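Local structure of Mlr3007 protein (Mesorhizobium loti, 3QQM) at residues K97-S110 against E131-E145. The protein probably catalyses the pyridoxal-phosphate-dependent transfer of the amino group of leucine, isoleucine or valine to 2-oxoglutarate, as a class-IV aminotransferase. Numbering follows the deposited sequence.
With EDO (1,2-ethanediol), chain B; EDO (1,2-ethanediol), chain T.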
loop_
_atom_site.group_PDB
_atom_site.type_symbol
_atom_site.label_atom_id
_atom_site.label_comp_id
_atom_site.label_asym_id
_atom_site.label_seq_id
_atom_site.Cartn_x
_atom_site.Cartn_y
_atom_site.Cartn_z
ATOM N N LYS A 97 7.600 -18.072 2.699
ATOM C CA LYS A 97 6.188 -17.789 2.908
ATOM C C LYS A 97 5.487 -17.372 1.621
ATOM O O LYS A 97 5.969 -16.501 0.911
ATOM C CB LYS A 97 6.030 -16.684 3.954
ATOM C CG LYS A 97 4.596 -16.371 4.368
ATOM C CD LYS A 97 3.903 -17.548 5.058
ATOM C CE LYS A 97 2.484 -17.185 5.475
ATOM N NZ LYS A 97 1.720 -18.325 6.045
ATOM N N VAL A 98 4.366 -18.035 1.313
ATOM C CA VAL A 98 3.553 -17.701 0.150
ATOM C C VAL A 98 2.176 -17.308 0.653
ATOM O O VAL A 98 1.543 -18.060 1.371
ATOM C CB VAL A 98 3.419 -18.873 -0.847
ATOM C CG1 VAL A 98 2.446 -18.500 -1.992
ATOM C CG2 VAL A 98 4.786 -19.265 -1.411
ATOM N N TRP A 99 1.746 -16.101 0.315
ATOM C CA TRP A 99 0.429 -15.576 0.692
ATOM C C TRP A 99 -0.686 -16.062 -0.232
ATOM O O TRP A 99 -0.534 -16.046 -1.463
ATOM C CB TRP A 99 0.469 -14.042 0.668
ATOM C CG TRP A 99 0.857 -13.418 1.953
ATOM C CD1 TRP A 99 1.584 -13.986 2.965
ATOM C CD2 TRP A 99 0.726 -12.043 2.292
ATOM N NE1 TRP A 99 1.775 -13.090 3.970
ATOM C CE2 TRP A 99 1.286 -11.876 3.575
ATOM C CE3 TRP A 99 0.137 -10.951 1.666
ATOM C CZ2 TRP A 99 1.274 -10.670 4.235
ATOM C CZ3 TRP A 99 0.121 -9.758 2.316
ATOM C CH2 TRP A 99 0.685 -9.618 3.599
ATOM N N ILE A 100 -1.791 -16.499 0.383
ATOM C CA ILE A 100 -2.958 -16.970 -0.329
ATOM C C ILE A 100 -3.849 -15.775 -0.596
ATOM O O ILE A 100 -4.139 -15.004 0.323
ATOM C CB ILE A 100 -3.775 -17.982 0.504
ATOM C CG1 ILE A 100 -2.916 -19.180 0.939
ATOM C CG2 ILE A 100 -4.999 -18.463 -0.290
ATOM C CD1 ILE A 100 -3.669 -20.169 1.815
ATOM N N LEU A 101 -4.280 -15.617 -1.847
ATOM C CA LEU A 101 -5.153 -14.503 -2.223
ATOM C C LEU A 101 -6.521 -14.992 -2.581
ATOM O O LEU A 101 -6.659 -16.085 -3.122
ATOM C CB LEU A 101 -4.598 -13.774 -3.454
ATOM C CG LEU A 101 -3.163 -13.319 -3.361
ATOM C CD1 LEU A 101 -2.748 -12.685 -4.664
ATOM C CD2 LEU A 101 -2.992 -12.351 -2.211
ATOM N N ARG A 102 -7.522 -14.152 -2.313
ATOM C CA ARG A 102 -8.911 -14.415 -2.673
ATOM C C ARG A 102 -9.507 -13.098 -3.211
ATOM O O ARG A 102 -9.013 -11.996 -2.889
ATOM C CB ARG A 102 -9.743 -14.882 -1.478
ATOM C CG ARG A 102 -9.202 -16.080 -0.733
ATOM C CD ARG A 102 -9.293 -17.329 -1.510
ATOM N NE ARG A 102 -10.684 -17.778 -1.602
ATOM C CZ ARG A 102 -11.258 -18.654 -0.771
ATOM N NH1 ARG A 102 -10.578 -19.204 0.240
ATOM N NH2 ARG A 102 -12.523 -18.975 -0.955
ATOM N N LEU A 103 -10.576 -13.215 -3.996
ATOM C CA LEU A 103 -11.252 -12.063 -4.573
ATOM C C LEU A 103 -12.438 -11.631 -3.735
ATOM O O LEU A 103 -13.335 -12.433 -3.424
ATOM C CB LEU A 103 -11.765 -12.398 -5.967
ATOM C CG LEU A 103 -12.537 -11.318 -6.732
ATOM C CD1 LEU A 103 -11.645 -10.136 -7.074
ATOM C CD2 LEU A 103 -13.134 -11.935 -7.999
ATOM N N ALA A 104 -12.444 -10.362 -3.367
ATOM C CA ALA A 104 -13.545 -9.821 -2.612
ATOM C C ALA A 104 -14.678 -9.505 -3.557
ATOM O O ALA A 104 -14.445 -9.244 -4.731
ATOM C CB ALA A 104 -13.133 -8.517 -1.897
ATOM N N ARG A 105 -15.900 -9.547 -3.039
ATOM C CA ARG A 105 -17.080 -9.172 -3.824
ATOM C C ARG A 105 -17.155 -7.655 -3.762
ATOM O O ARG A 105 -17.737 -7.022 -4.616
ATOM C CB ARG A 105 -18.396 -9.790 -3.301
ATOM C CG ARG A 105 -18.894 -9.218 -1.989
ATOM C CD ARG A 105 -20.319 -9.668 -1.666
ATOM N NE ARG A 105 -20.451 -11.106 -1.452
ATOM C CZ ARG A 105 -20.282 -11.701 -0.271
ATOM N NH1 ARG A 105 -19.935 -10.983 0.800
ATOM N NH2 ARG A 105 -20.432 -13.022 -0.165
ATOM N N THR A 106 -16.521 -7.086 -2.740
ATOM C CA THR A 106 -16.445 -5.640 -2.554
ATOM C C THR A 106 -15.735 -5.052 -3.764
ATOM O O THR A 106 -14.610 -5.413 -4.032
ATOM C CB THR A 106 -15.559 -5.281 -1.334
ATOM O OG1 THR A 106 -16.105 -5.874 -0.159
ATOM C CG2 THR A 106 -15.445 -3.761 -1.151
ATOM N N ARG A 107 -16.400 -4.157 -4.477
ATOM C CA ARG A 107 -15.810 -3.518 -5.663
ATOM C C ARG A 107 -15.429 -2.045 -5.454
ATOM O O ARG A 107 -16.047 -1.337 -4.694
ATOM C CB ARG A 107 -16.762 -3.644 -6.845
ATOM C CG ARG A 107 -17.009 -5.086 -7.244
ATOM C CD ARG A 107 -15.689 -5.784 -7.577
ATOM N NE ARG A 107 -15.835 -7.226 -7.773
ATOM C CZ ARG A 107 -16.073 -7.783 -8.946
ATOM N NH1 ARG A 107 -16.192 -7.019 -10.029
ATOM N NH2 ARG A 107 -16.199 -9.098 -9.038
ATOM N N LEU A 108 -14.380 -1.626 -6.151
ATOM C CA LEU A 108 -13.901 -0.271 -6.124
ATOM C C LEU A 108 -14.517 0.450 -7.326
ATOM O O LEU A 108 -14.873 -0.171 -8.349
ATOM C CB LEU A 108 -12.368 -0.206 -6.236
ATOM C CG LEU A 108 -11.545 -0.789 -5.069
ATOM C CD1 LEU A 108 -10.074 -0.793 -5.381
ATOM C CD2 LEU A 108 -11.814 -0.024 -3.837
ATOM N N ASP A 109 -14.654 1.764 -7.182
ATOM C CA ASP A 109 -15.180 2.622 -8.211
ATOM C C ASP A 109 -14.002 3.365 -8.859
ATOM O O ASP A 109 -13.355 4.206 -8.224
ATOM C CB ASP A 109 -16.186 3.598 -7.595
ATOM C CG ASP A 109 -16.724 4.609 -8.607
ATOM O OD1 ASP A 109 -16.220 4.629 -9.753
ATOM O OD2 ASP A 109 -17.617 5.415 -8.237
ATOM N N SER A 110 -13.757 3.100 -10.135
ATOM C CA SER A 110 -12.621 3.710 -10.833
ATOM C C SER A 110 -12.650 5.229 -10.861
ATOM O O SER A 110 -11.620 5.841 -11.102
ATOM C CB SER A 110 -12.514 3.193 -12.270
ATOM O OG SER A 110 -13.541 3.719 -13.079
ATOM N N GLU A 131 -14.421 -9.985 4.630
ATOM C CA GLU A 131 -15.077 -11.057 3.905
ATOM C C GLU A 131 -14.424 -12.422 4.096
ATOM O O GLU A 131 -15.079 -13.433 3.891
ATOM C CB GLU A 131 -15.079 -10.782 2.401
ATOM C CG GLU A 131 -15.806 -9.527 1.996
ATOM C CD GLU A 131 -15.901 -9.370 0.485
ATOM O OE1 GLU A 131 -15.990 -10.405 -0.211
ATOM O OE2 GLU A 131 -15.918 -8.216 0.000
ATOM N N TYR A 132 -13.135 -12.435 4.443
ATOM C CA TYR A 132 -12.391 -13.665 4.605
ATOM C C TYR A 132 -11.578 -13.731 5.889
ATOM O O TYR A 132 -11.043 -12.722 6.343
ATOM C CB TYR A 132 -11.409 -13.814 3.447
ATOM C CG TYR A 132 -12.048 -13.936 2.094
ATOM C CD1 TYR A 132 -12.639 -15.104 1.709
ATOM C CD2 TYR A 132 -12.004 -12.897 1.178
ATOM C CE1 TYR A 132 -13.223 -15.239 0.479
ATOM C CE2 TYR A 132 -12.588 -13.029 -0.061
ATOM C CZ TYR A 132 -13.189 -14.212 -0.398
ATOM O OH TYR A 132 -13.773 -14.375 -1.622
ATOM N N LEU A 133 -11.446 -14.943 6.432
ATOM C CA LEU A 133 -10.640 -15.189 7.624
ATOM C C LEU A 133 -9.179 -15.228 7.209
ATOM O O LEU A 133 -8.873 -15.499 6.042
ATOM C CB LEU A 133 -11.012 -16.510 8.255
ATOM C CG LEU A 133 -12.427 -16.606 8.823
ATOM C CD1 LEU A 133 -12.836 -18.057 9.088
ATOM C CD2 LEU A 133 -12.543 -15.756 10.080
ATOM N N VAL A 134 -8.271 -15.007 8.171
ATOM C CA VAL A 134 -6.829 -15.010 7.882
ATOM C C VAL A 134 -6.431 -16.348 7.262
ATOM O O VAL A 134 -5.602 -16.376 6.362
ATOM C CB VAL A 134 -5.938 -14.745 9.148
ATOM C CG1 VAL A 134 -4.451 -14.514 8.716
ATOM C CG2 VAL A 134 -6.429 -13.531 9.926
ATOM N N THR A 135 -7.072 -17.441 7.710
ATOM C CA THR A 135 -6.790 -18.794 7.191
ATOM C C THR A 135 -7.333 -19.036 5.782
ATOM O O THR A 135 -6.999 -20.045 5.156
ATOM C CB THR A 135 -7.401 -19.878 8.076
ATOM O OG1 THR A 135 -8.835 -19.759 8.057
ATOM C CG2 THR A 135 -6.867 -19.781 9.520
ATOM N N GLN A 136 -8.218 -18.152 5.318
ATOM C CA GLN A 136 -8.789 -18.247 3.968
ATOM C C GLN A 136 -8.004 -17.368 2.974
ATOM O O GLN A 136 -7.916 -17.684 1.799
ATOM C CB GLN A 136 -10.266 -17.837 3.977
ATOM C CG GLN A 136 -11.184 -18.757 4.759
ATOM C CD GLN A 136 -12.649 -18.244 4.840
ATOM O OE1 GLN A 136 -12.907 -17.080 5.137
ATOM N NE2 GLN A 136 -13.600 -19.146 4.625
ATOM N N ALA A 137 -7.454 -16.256 3.466
ATOM C CA ALA A 137 -6.679 -15.343 2.635
ATOM C C ALA A 137 -5.740 -14.465 3.456
ATOM O O ALA A 137 -6.141 -13.823 4.418
ATOM C CB ALA A 137 -7.624 -14.461 1.793
ATOM N N ASP A 138 -4.481 -14.470 3.084
ATOM C CA ASP A 138 -3.488 -13.628 3.734
ATOM C C ASP A 138 -3.712 -12.210 3.216
ATOM O O ASP A 138 -3.492 -11.218 3.948
ATOM C CB ASP A 138 -2.102 -14.134 3.415
ATOM C CG ASP A 138 -1.848 -15.507 4.005
ATOM O OD1 ASP A 138 -1.744 -15.593 5.264
ATOM O OD2 ASP A 138 -1.727 -16.483 3.224
ATOM N N GLU A 139 -4.214 -12.120 1.969
ATOM C CA GLU A 139 -4.536 -10.837 1.342
ATOM C C GLU A 139 -5.757 -10.997 0.436
ATOM O O GLU A 139 -5.959 -12.026 -0.183
ATOM C CB GLU A 139 -3.318 -10.287 0.580
ATOM C CG GLU A 139 -3.509 -8.983 -0.232
ATOM C CD GLU A 139 -3.950 -7.771 0.612
ATOM O OE1 GLU A 139 -4.935 -7.879 1.362
ATOM O OE2 GLU A 139 -3.367 -6.671 0.430
ATOM N N VAL A 140 -6.555 -9.940 0.366
ATOM C CA VAL A 140 -7.772 -9.917 -0.392
ATOM C C VAL A 140 -7.651 -8.916 -1.510
ATOM O O VAL A 140 -7.290 -7.758 -1.271
ATOM C CB VAL A 140 -8.950 -9.511 0.547
ATOM C CG1 VAL A 140 -10.280 -9.427 -0.205
ATOM C CG2 VAL A 140 -9.044 -10.483 1.673
ATOM N N LEU A 141 -7.962 -9.342 -2.730
ATOM C CA LEU A 141 -7.908 -8.451 -3.863
ATOM C C LEU A 141 -9.289 -7.870 -4.151
ATOM O O LEU A 141 -10.318 -8.502 -3.868
ATOM C CB LEU A 141 -7.408 -9.170 -5.118
ATOM C CG LEU A 141 -6.068 -9.917 -5.056
ATOM C CD1 LEU A 141 -5.690 -10.445 -6.455
ATOM C CD2 LEU A 141 -4.960 -9.017 -4.482
ATOM N N LEU A 142 -9.294 -6.658 -4.707
ATOM C CA LEU A 142 -10.505 -5.968 -5.108
ATOM C C LEU A 142 -10.420 -5.610 -6.598
ATOM O O LEU A 142 -9.361 -5.213 -7.089
ATOM C CB LEU A 142 -10.699 -4.657 -4.319
ATOM C CG LEU A 142 -10.877 -4.732 -2.800
ATOM C CD1 LEU A 142 -9.529 -4.986 -2.152
ATOM C CD2 LEU A 142 -11.474 -3.450 -2.263
ATOM N N ALA A 143 -11.545 -5.737 -7.290
ATOM C CA ALA A 143 -11.663 -5.378 -8.700
ATOM C C ALA A 143 -12.587 -4.166 -8.800
ATOM O O ALA A 143 -13.221 -3.819 -7.849
ATOM C CB ALA A 143 -12.220 -6.550 -9.526
ATOM N N ASN A 144 -12.640 -3.527 -9.965
ATOM C CA ASN A 144 -13.484 -2.352 -10.173
ATOM C C ASN A 144 -14.769 -2.694 -10.931
ATOM O O ASN A 144 -15.052 -3.861 -11.154
ATOM C CB ASN A 144 -12.693 -1.259 -10.894
ATOM C CG ASN A 144 -12.288 -1.649 -12.320
ATOM O OD1 ASN A 144 -12.820 -2.619 -12.910
ATOM N ND2 ASN A 144 -11.355 -0.877 -12.893
ATOM N N GLU A 145 -15.524 -1.668 -11.359
ATOM C CA GLU A 145 -16.830 -1.887 -12.057
ATOM C C GLU A 145 -16.735 -2.596 -13.395
ATOM O O GLU A 145 -17.736 -2.984 -13.956
ATOM C CB GLU A 145 -17.657 -0.577 -12.202
ATOM C CG GLU A 145 -17.132 0.525 -13.132
ATOM C CD GLU A 145 -15.925 1.347 -12.594
ATOM O OE1 GLU A 145 -15.251 0.942 -11.613
ATOM O OE2 GLU A 145 -15.658 2.410 -13.172
HETATM C C1 EDO B . -1.658 -18.634 7.439
HETATM O O1 EDO B . -1.014 -17.689 6.571
HETATM C C2 EDO B . -3.065 -18.951 6.939
HETATM O O2 EDO B . -3.086 -19.186 5.518
HETATM C C1 EDO T . -3.902 -7.324 6.280
HETATM O O1 EDO T . -4.797 -7.651 7.346
HETATM C C2 EDO T . -3.722 -8.540 5.373
HETATM O O2 EDO T . -4.672 -8.543 4.310
HETATM O O HOH W 1 -0.106 -18.684 3.522
#
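Arg102 and Leu141 join neighbouring parallel strands, 99-103 and 139-143, of a mixed sheet. Leu141 N gives a bond to Arg102 O at 2.9 Å, and Ala104 N returns one to Leu141 O. Helix 123-130 lies between the strands in sequence, so the connection is a beta-alpha-beta crossover. Packing is tight on the helix side, where Ala104 CB meets Val140 CG1 at 3.4 Å, closer than usual for two carbons. Leu142 CD2 continues this layer against Leu108 CD2.

Glu131 spans two backbone amides. Its extended chain, with CG anti to the carbonyl carbon (chi1 -61°), brings OE1 to Arg105 N at 3.0 Å and OE2 to Thr106 N, each by a syn lone pair. Thr106 OG1 also lies against OE2, but at a spacing too short to interpret; the same hydroxyl is hydrogen-bonded to His127. Tyr132 lies across Arg102: CB of Arg102 sits over the ring face, 3.8 Å from the centroid. The Tyr132 hydroxyl reaches Leu103 O at 2.7 Å, from above the carbonyl plane.

The end at Lys97 is looser and wetter. Lys97 NZ stays 4.5 Å from Asp138 OD1. An ethanediol, probably from the crystallisation liquor, takes a bond from NZ and gives one to OD1, and a water links NZ to OD2. Asp138 is nevertheless fixed: OD2 takes Ile100 N at 2.8 Å on its anti lone pair, while CB rests over the five-membered ring of Trp99.

Carboxylates thus take main-chain N-H groups on either side of the bridged pairs Leu101-Glu139 to Leu103-Leu141. Glu131 receives two, one on each oxygen, which would probably favour its charged form.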